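Local coordinates for protein interacting with Hsp90 1 (Saccharomyces cerevisiae, PDB 4CHH), which works in the R2TP complex with RVB1, RVB2 and TAH1, interacts with HSP90, and takes part in pre-rRNA processing, its N-terminal domain being the part modelled here, at residues Q54-F60 and Q108-W113; D37-K41 and R132-V136; V69-V74 and W90-I95. All blocks are in the same frame, centred on the assembly; numbering follows the deposited sequence.

Interaction 1: residues Q54-F60 and Q108-W113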
# COMPACT_ATOMS: atom_id res chain seq x y z
N GLN A 54 3.84 -18.87 5.93
CA GLN A 54 2.81 -19.86 6.28
C GLN A 54 1.45 -19.44 5.69
O GLN A 54 0.95 -18.37 6.04
CB GLN A 54 2.69 -20.00 7.82
CG GLN A 54 3.97 -20.40 8.51
CD GLN A 54 3.77 -20.59 9.99
OE1 GLN A 54 3.31 -19.69 10.71
NE2 GLN A 54 4.12 -21.77 10.48
N ASP A 55 0.85 -20.28 4.83
CA ASP A 55 -0.48 -20.02 4.26
C ASP A 55 -1.54 -19.89 5.36
O ASP A 55 -1.45 -20.56 6.40
CB ASP A 55 -0.90 -21.15 3.30
CG ASP A 55 0.04 -21.38 2.14
OD1 ASP A 55 0.89 -20.50 1.86
OD2 ASP A 55 -0.08 -22.45 1.49
N GLY A 56 -2.50 -19.00 5.14
CA GLY A 56 -3.62 -18.80 6.06
C GLY A 56 -3.38 -17.79 7.16
O GLY A 56 -4.30 -17.47 7.90
N ARG A 57 -2.16 -17.27 7.27
CA ARG A 57 -1.86 -16.27 8.29
C ARG A 57 -2.45 -14.92 7.92
O ARG A 57 -2.62 -14.61 6.73
CB ARG A 57 -0.35 -16.14 8.53
CG ARG A 57 0.31 -17.44 9.01
CD ARG A 57 -0.08 -17.80 10.43
NE ARG A 57 0.45 -19.09 10.84
CZ ARG A 57 -0.27 -20.20 10.92
NH1 ARG A 57 -1.56 -20.18 10.60
NH2 ARG A 57 0.29 -21.33 11.32
N LYS A 58 -2.76 -14.12 8.96
CA LYS A 58 -3.29 -12.77 8.87
C LYS A 58 -2.28 -11.86 8.23
O LYS A 58 -1.07 -11.98 8.46
CB LYS A 58 -3.67 -12.20 10.26
CG LYS A 58 -4.86 -12.84 10.94
CD LYS A 58 -5.26 -12.01 12.17
CE LYS A 58 -5.96 -12.83 13.24
NZ LYS A 58 -7.43 -12.62 13.23
N VAL A 59 -2.78 -10.97 7.42
CA VAL A 59 -1.98 -9.99 6.71
C VAL A 59 -2.51 -8.61 7.04
O VAL A 59 -3.73 -8.39 7.07
CB VAL A 59 -1.94 -10.27 5.17
CG1 VAL A 59 -1.32 -9.08 4.41
CG2 VAL A 59 -1.15 -11.54 4.87
N PHE A 60 -1.59 -7.68 7.27
CA PHE A 60 -1.92 -6.28 7.49
C PHE A 60 -1.17 -5.41 6.53
O PHE A 60 0.04 -5.58 6.33
CB PHE A 60 -1.62 -5.82 8.91
CG PHE A 60 -2.45 -6.52 9.96
CD1 PHE A 60 -2.02 -7.72 10.53
CD2 PHE A 60 -3.63 -5.95 10.43
CE1 PHE A 60 -2.78 -8.36 11.51
CE2 PHE A 60 -4.38 -6.58 11.43
CZ PHE A 60 -3.95 -7.79 11.95
N GLN A 108 0.87 -16.67 16.83
CA GLN A 108 0.86 -17.01 15.40
C GLN A 108 1.36 -15.85 14.57
O GLN A 108 1.03 -14.69 14.83
CB GLN A 108 -0.52 -17.49 14.92
CG GLN A 108 -1.20 -18.55 15.82
CD GLN A 108 -0.36 -19.78 16.10
OE1 GLN A 108 0.19 -20.43 15.20
NE2 GLN A 108 -0.26 -20.15 17.37
N GLU A 109 2.19 -16.17 13.58
CA GLU A 109 2.78 -15.19 12.66
C GLU A 109 1.74 -14.39 11.87
O GLU A 109 0.75 -14.96 11.42
CB GLU A 109 3.66 -15.91 11.62
CG GLU A 109 4.96 -16.47 12.15
CD GLU A 109 5.90 -17.05 11.11
OE1 GLU A 109 5.49 -17.23 9.93
OE2 GLU A 109 7.06 -17.32 11.48
N CYS A 110 2.00 -13.09 11.70
CA CYS A 110 1.20 -12.25 10.82
C CYS A 110 2.16 -11.35 10.03
O CYS A 110 3.24 -10.99 10.51
CB CYS A 110 0.08 -11.49 11.55
SG CYS A 110 0.59 -9.94 12.34
N TYR A 111 1.81 -11.09 8.77
CA TYR A 111 2.70 -10.37 7.85
C TYR A 111 2.20 -8.99 7.58
O TYR A 111 1.01 -8.76 7.44
CB TYR A 111 2.92 -11.17 6.56
CG TYR A 111 3.25 -12.60 6.87
CD1 TYR A 111 4.39 -12.93 7.61
CD2 TYR A 111 2.40 -13.63 6.49
CE1 TYR A 111 4.66 -14.25 7.97
CE2 TYR A 111 2.69 -14.96 6.79
CZ TYR A 111 3.81 -15.26 7.54
OH TYR A 111 4.07 -16.57 7.84
N VAL A 112 3.13 -8.05 7.63
CA VAL A 112 2.84 -6.63 7.53
C VAL A 112 3.63 -5.98 6.39
O VAL A 112 4.84 -6.15 6.29
CB VAL A 112 3.13 -5.92 8.90
CG1 VAL A 112 2.82 -4.43 8.85
CG2 VAL A 112 2.38 -6.59 10.05
N TRP A 113 2.93 -5.21 5.54
CA TRP A 113 3.51 -4.40 4.47
C TRP A 113 3.08 -2.98 4.64
O TRP A 113 1.96 -2.72 5.10
CB TRP A 113 3.01 -4.86 3.08
CG TRP A 113 3.64 -6.08 2.49
CD1 TRP A 113 4.64 -6.10 1.56
CD2 TRP A 113 3.16 -7.43 2.59
NE1 TRP A 113 4.84 -7.39 1.11
CE2 TRP A 113 3.95 -8.23 1.72
CE3 TRP A 113 2.15 -8.06 3.35
CZ2 TRP A 113 3.78 -9.61 1.60
CZ3 TRP A 113 1.96 -9.44 3.21
CH2 TRP A 113 2.76 -10.20 2.34
O HOH W 1 2.69 -19.25 13.26
O HOH W 2 -2.02 -14.89 11.69

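Interaction 2: residues D37-K41 and R132-V136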
# COMPACT_ATOMS: atom_id res chain seq x y z
N ASP A 37 -1.99 6.28 8.06
CA ASP A 37 -3.31 6.70 7.63
C ASP A 37 -4.32 5.64 8.07
O ASP A 37 -4.99 5.82 9.11
CB ASP A 37 -3.34 6.98 6.11
CG ASP A 37 -4.65 7.51 5.53
OD1 ASP A 37 -5.62 7.69 6.31
OD2 ASP A 37 -4.72 7.70 4.30
N PHE A 38 -4.40 4.52 7.34
CA PHE A 38 -5.34 3.45 7.73
C PHE A 38 -4.75 2.06 7.41
O PHE A 38 -3.65 1.97 6.87
CB PHE A 38 -6.74 3.68 7.10
CG PHE A 38 -6.80 3.48 5.60
CD1 PHE A 38 -6.48 4.52 4.73
CD2 PHE A 38 -7.22 2.26 5.06
CE1 PHE A 38 -6.56 4.34 3.35
CE2 PHE A 38 -7.32 2.09 3.68
CZ PHE A 38 -6.97 3.13 2.84
N VAL A 39 -5.44 0.99 7.84
CA VAL A 39 -5.00 -0.41 7.72
C VAL A 39 -5.97 -1.26 6.93
O VAL A 39 -7.19 -1.15 7.09
CB VAL A 39 -4.83 -1.05 9.15
CG1 VAL A 39 -4.42 -2.53 9.08
CG2 VAL A 39 -3.81 -0.29 9.98
N ILE A 40 -5.41 -2.17 6.13
CA ILE A 40 -6.17 -3.20 5.41
C ILE A 40 -5.80 -4.51 6.08
O ILE A 40 -4.61 -4.83 6.17
CB ILE A 40 -5.93 -3.26 3.87
CG1 ILE A 40 -5.99 -1.87 3.18
CG2 ILE A 40 -6.83 -4.30 3.19
CD1 ILE A 40 -5.21 -1.81 1.81
N LYS A 41 -6.78 -5.26 6.55
CA LYS A 41 -6.52 -6.57 7.13
C LYS A 41 -6.99 -7.61 6.13
O LYS A 41 -8.07 -7.46 5.57
CB LYS A 41 -7.24 -6.71 8.48
CG LYS A 41 -6.98 -8.01 9.21
CD LYS A 41 -7.69 -7.99 10.54
CE LYS A 41 -8.20 -9.34 10.94
NZ LYS A 41 -9.06 -9.26 12.16
N ARG A 132 -11.33 5.03 -3.20
CA ARG A 132 -10.75 4.33 -2.04
C ARG A 132 -10.75 2.78 -2.27
O ARG A 132 -9.75 2.12 -2.01
CB ARG A 132 -11.56 4.69 -0.78
CG ARG A 132 -10.89 4.25 0.53
CD ARG A 132 -11.63 4.85 1.71
NE ARG A 132 -11.02 4.52 3.00
CZ ARG A 132 -10.23 5.32 3.71
NH1 ARG A 132 -9.86 6.50 3.22
NH2 ARG A 132 -9.77 4.94 4.89
N GLU A 133 -11.89 2.22 -2.75
CA GLU A 133 -11.97 0.78 -3.03
C GLU A 133 -10.92 0.34 -4.05
O GLU A 133 -10.32 -0.72 -3.89
CB GLU A 133 -13.35 0.41 -3.59
CG GLU A 133 -14.43 0.24 -2.53
CD GLU A 133 -15.84 0.54 -3.03
OE1 GLU A 133 -16.07 0.50 -4.26
OE2 GLU A 133 -16.71 0.82 -2.18
N ILE A 134 -10.77 1.10 -5.14
CA ILE A 134 -9.78 0.81 -6.19
C ILE A 134 -8.35 0.94 -5.59
O ILE A 134 -7.48 0.11 -5.89
CB ILE A 134 -10.03 1.77 -7.37
CG1 ILE A 134 -11.33 1.39 -8.14
CG2 ILE A 134 -8.84 1.86 -8.31
CD1 ILE A 134 -11.81 2.48 -9.16
N LEU A 135 -8.13 1.95 -4.73
CA LEU A 135 -6.80 2.13 -4.13
C LEU A 135 -6.46 0.90 -3.24
O LEU A 135 -5.33 0.41 -3.26
CB LEU A 135 -6.74 3.48 -3.35
CG LEU A 135 -5.42 3.92 -2.62
CD1 LEU A 135 -5.31 3.28 -1.24
CD2 LEU A 135 -4.14 3.68 -3.47
N VAL A 136 -7.45 0.41 -2.46
CA VAL A 136 -7.26 -0.76 -1.59
C VAL A 136 -6.84 -1.99 -2.44
O VAL A 136 -5.93 -2.71 -2.04
CB VAL A 136 -8.53 -1.02 -0.75
CG1 VAL A 136 -8.59 -2.46 -0.21
CG2 VAL A 136 -8.61 -0.01 0.40
O HOH W 3 -8.31 7.35 6.08

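Interaction 3: residues V69-V74 and W90-I95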
# COMPACT_ATOMS: atom_id res chain seq x y z
N VAL A 69 6.20 10.86 -2.56
CA VAL A 69 5.75 9.81 -3.47
C VAL A 69 5.20 10.51 -4.71
O VAL A 69 4.42 11.47 -4.57
CB VAL A 69 4.68 8.85 -2.82
CG1 VAL A 69 4.20 7.78 -3.81
CG2 VAL A 69 5.19 8.20 -1.53
N PRO A 70 5.55 10.06 -5.93
CA PRO A 70 4.93 10.65 -7.12
C PRO A 70 3.40 10.59 -7.08
O PRO A 70 2.79 9.78 -6.36
CB PRO A 70 5.45 9.78 -8.27
CG PRO A 70 6.72 9.20 -7.75
CD PRO A 70 6.46 8.96 -6.29
N LYS A 71 2.78 11.50 -7.81
CA LYS A 71 1.33 11.55 -7.87
C LYS A 71 0.89 11.62 -9.36
O LYS A 71 1.71 11.97 -10.21
CB LYS A 71 0.77 12.71 -7.03
CG LYS A 71 1.11 14.11 -7.50
CD LYS A 71 0.40 15.19 -6.68
CE LYS A 71 -1.06 15.39 -7.07
NZ LYS A 71 -1.57 16.73 -6.64
N PRO A 72 -0.35 11.18 -9.72
CA PRO A 72 -0.78 11.29 -11.13
C PRO A 72 -0.67 12.73 -11.64
O PRO A 72 -0.89 13.69 -10.89
CB PRO A 72 -2.26 10.86 -11.07
CG PRO A 72 -2.35 10.01 -9.86
CD PRO A 72 -1.46 10.71 -8.88
N GLU A 73 -0.37 12.88 -12.93
CA GLU A 73 -0.30 14.18 -13.60
C GLU A 73 -1.72 14.76 -13.77
O GLU A 73 -1.90 15.97 -13.66
CB GLU A 73 0.42 14.06 -14.94
CG GLU A 73 1.93 13.99 -14.78
CD GLU A 73 2.73 13.92 -16.07
OE1 GLU A 73 2.42 13.06 -16.94
OE2 GLU A 73 3.67 14.73 -16.22
N VAL A 74 -2.71 13.87 -13.99
CA VAL A 74 -4.13 14.23 -14.11
C VAL A 74 -4.74 14.29 -12.70
O VAL A 74 -4.77 13.27 -12.00
CB VAL A 74 -4.92 13.27 -15.05
CG1 VAL A 74 -6.40 13.62 -15.06
CG2 VAL A 74 -4.35 13.29 -16.48
N TRP A 90 -4.31 5.66 -15.85
CA TRP A 90 -4.22 6.43 -14.63
C TRP A 90 -4.14 5.50 -13.43
O TRP A 90 -4.89 4.53 -13.35
CB TRP A 90 -5.45 7.35 -14.50
CG TRP A 90 -5.37 8.45 -13.49
CD1 TRP A 90 -5.16 9.78 -13.76
CD2 TRP A 90 -5.71 8.38 -12.09
NE1 TRP A 90 -5.25 10.51 -12.61
CE2 TRP A 90 -5.59 9.68 -11.56
CE3 TRP A 90 -6.06 7.32 -11.22
CZ2 TRP A 90 -5.88 9.98 -10.22
CZ3 TRP A 90 -6.32 7.61 -9.88
CH2 TRP A 90 -6.23 8.92 -9.40
N GLU A 91 -3.28 5.84 -12.47
CA GLU A 91 -3.12 5.07 -11.24
C GLU A 91 -2.55 5.94 -10.15
O GLU A 91 -1.79 6.85 -10.44
CB GLU A 91 -2.17 3.88 -11.49
CG GLU A 91 -2.29 2.77 -10.46
CD GLU A 91 -1.93 1.37 -10.92
OE1 GLU A 91 -2.39 0.97 -12.01
OE2 GLU A 91 -1.28 0.65 -10.14
N ILE A 92 -2.87 5.63 -8.90
CA ILE A 92 -2.23 6.30 -7.77
C ILE A 92 -0.87 5.57 -7.59
O ILE A 92 -0.90 4.38 -7.28
CB ILE A 92 -3.11 6.28 -6.48
CG1 ILE A 92 -4.34 7.20 -6.60
CG2 ILE A 92 -2.26 6.61 -5.23
CD1 ILE A 92 -5.31 7.20 -5.38
N PRO A 93 0.31 6.21 -7.79
CA PRO A 93 1.58 5.48 -7.54
C PRO A 93 1.69 4.99 -6.08
O PRO A 93 1.28 5.69 -5.15
CB PRO A 93 2.65 6.53 -7.87
CG PRO A 93 1.94 7.52 -8.83
CD PRO A 93 0.56 7.60 -8.22
N ILE A 94 2.19 3.76 -5.90
CA ILE A 94 2.38 3.15 -4.58
C ILE A 94 3.84 2.71 -4.44
O ILE A 94 4.35 2.02 -5.32
CB ILE A 94 1.41 1.95 -4.31
CG1 ILE A 94 -0.08 2.35 -4.57
CG2 ILE A 94 1.60 1.40 -2.86
CD1 ILE A 94 -0.99 1.26 -4.80
N ILE A 95 4.47 3.05 -3.32
CA ILE A 95 5.78 2.55 -2.95
C ILE A 95 5.53 1.60 -1.76
O ILE A 95 5.01 2.00 -0.72
CB ILE A 95 6.83 3.67 -2.67
CG1 ILE A 95 7.07 4.52 -3.97
CG2 ILE A 95 8.16 3.01 -2.21
CD1 ILE A 95 7.75 5.84 -3.77
O HOH W 4 0.66 8.37 -5.03

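Interaction 1: residues Q54-F60 and Q108-W113
Tyr111 reaches along the sheet to the turn at Gln54, where its hydroxyl accepts a nearly straight bond from the backbone: Gln54 N to Tyr111 OH is 3.0 Å, with 174° at the hydrogen. The same hydroxyl donates to Glu109 OE1 two residues back on its own strand, at 2.6 Å from Tyr111 OH, so it is held from both segments and the carboxylate fixes the direction of its proton. Tyr111 CG sits anti to the carbonyl carbon (chi1 -48°), which lays the ring alongside Arg57, whose CB touches CE2.

Arg57 bends at chi2 (-70°) and passes its CD 3.1 Å from Glu109 O. The bend brings NE to Gln54 OE1 (2.9 Å), well above the plane of that amide, so a side-chain bond spans the type II turn from Gln54 to Arg57. One water ties Gln54 OE1 to Glu109 N, while a second joins Lys58 N to Glu109 O just before the direct ladder begins.

Beyond this the strands run parallel, Tyr111 using its N toward Lys58 O and its O toward Phe60 N, and Trp113 N closing on Phe60 O. On the Tyr111 face, Val59 CG1 meets the indole edge at Trp113 CZ3 (3.5 Å); on the other, Phe60 CB lies 4.2 Å from Val112 CG2.

Strand 58-66 is thus inserted between strand 29-47 and strand 109-118, which pairs in turn with strand 95-103; helix 129-147 covers Trp113, and its Asp147 takes the indole N-H.

Interaction 2: residues D37-K41 and R132-V136
Arg132 lays its guanidinium flat on the ring of Phe38, a cation-pi stack with CZ 3.9 Å from the ring centroid and the two planes 26° apart. NH2 does the closest touching: it sits over the middle of the ring, 3.3 Å from Phe38 CD1, while CZ also lies over the face, nearest to CE1, which NH1 approaches too. The two side chains arrive from opposite directions. Arg132 comes off the helix extended from CG to NE, with CG anti to the backbone N (chi1 -168°), whereas Phe38 takes a less common first torsion, its CG between the backbone N and the carbonyl carbon.

Beside the stack the contact turns apolar. Val136 CG2 comes to the ring's edge, 4.1 Å from Phe38 CE2, and its other branch, CG1, meets the end of Ile40 at CD1 (4.0 Å); Leu135 CD1 adds a looser touch near Phe38 CZ.

A water sets the polar end of the arginine. It accepts from Arg132 NH2 in the guanidinium plane at 3.1 Å and donates to Asp37 OD1, linking opposite charges whose nearest atoms, OD1 and NH2, remain 5.2 Å apart. This geometry would tend to hold the group against rotation off the ring.

A classic beta bulge sets Asp37 and Phe38 together opposite Val63 of strand 58-66. The 132-136 turn of helix 129-147 runs at 60° to strand segment 37-41, and Ile125 of helix 119-127 packs against Phe38, Arg132 and Leu135.

Interaction 3: residues V69-V74 and W90-I95
Pro72 is set into a hollow made by the indole of Trp90, the carbonyl of Glu91 and the ring of Pro93. Its CG stands over the indole face, displaced toward the rim, 4.0 Å from the centroid of the six-membered ring: a CH-pi contact. The same CG meets Glu91 O at 3.3 Å, and Pro72 CD rests on Pro93 CD.

Trp90 is the one wide, flat surface here. With CG anti to the backbone N (chi1 -165°), the indole swings beneath Pro72 and carries its N-H on to Val74, whose CB also packs on CD1. The bond from Trp90 NE1 to Val74 O is 2.9 Å long and close to straight (168°), with the oxygen almost in the indole plane; relative to Val74, NE1 lies off the carbonyl plane.

Farther along, the bumps change sides. Pro93 packs its ring against the carbonyl of Pro70, its CG 3.5 Å from Pro70 O. Next to it the tip of Ile95, CD1, settles against Val69 CG1 (4.0 Å) and Pro70 CD. The two segments run in opposite directions without forming a sheet, and a single water donates to both Pro70 O and Pro93 O, bridging the carbonyls of two residues that have no N-H to give.

Chemically, then, the two loops flanking helix 78-86 are joined mostly by proline and aliphatic surfaces, with the Trp90 N-H supplying the direct polar tie. That bond would help to set the rotation of the indole, which Leu84 and Leu131 also pack.

Overall arrangement
Along the chain the three contacts are nested: interaction 3 lies within the loop closed by interaction 1, which lies within that closed by interaction 2. Interactions 1 and 2, centres about 17 Å apart, share a sheet, for strands 29-47 and 58-66 are neighbours in it; Phe60 CD2 packs on Val39 CG1 at 3.8 Å. Interaction 2 also touches interaction 3, about 15 Å away centre to centre, through Leu135 CD2 and Ile92 CG2, 3.9 Å apart. Interactions 1 and 3 fall on opposite sides of the chain's centre, their nearest atoms about 8 Å apart. The helix-on-sheet contact therefore connects the parallel strand pair with the proline-rich loops of one PIH1 N-terminal domain.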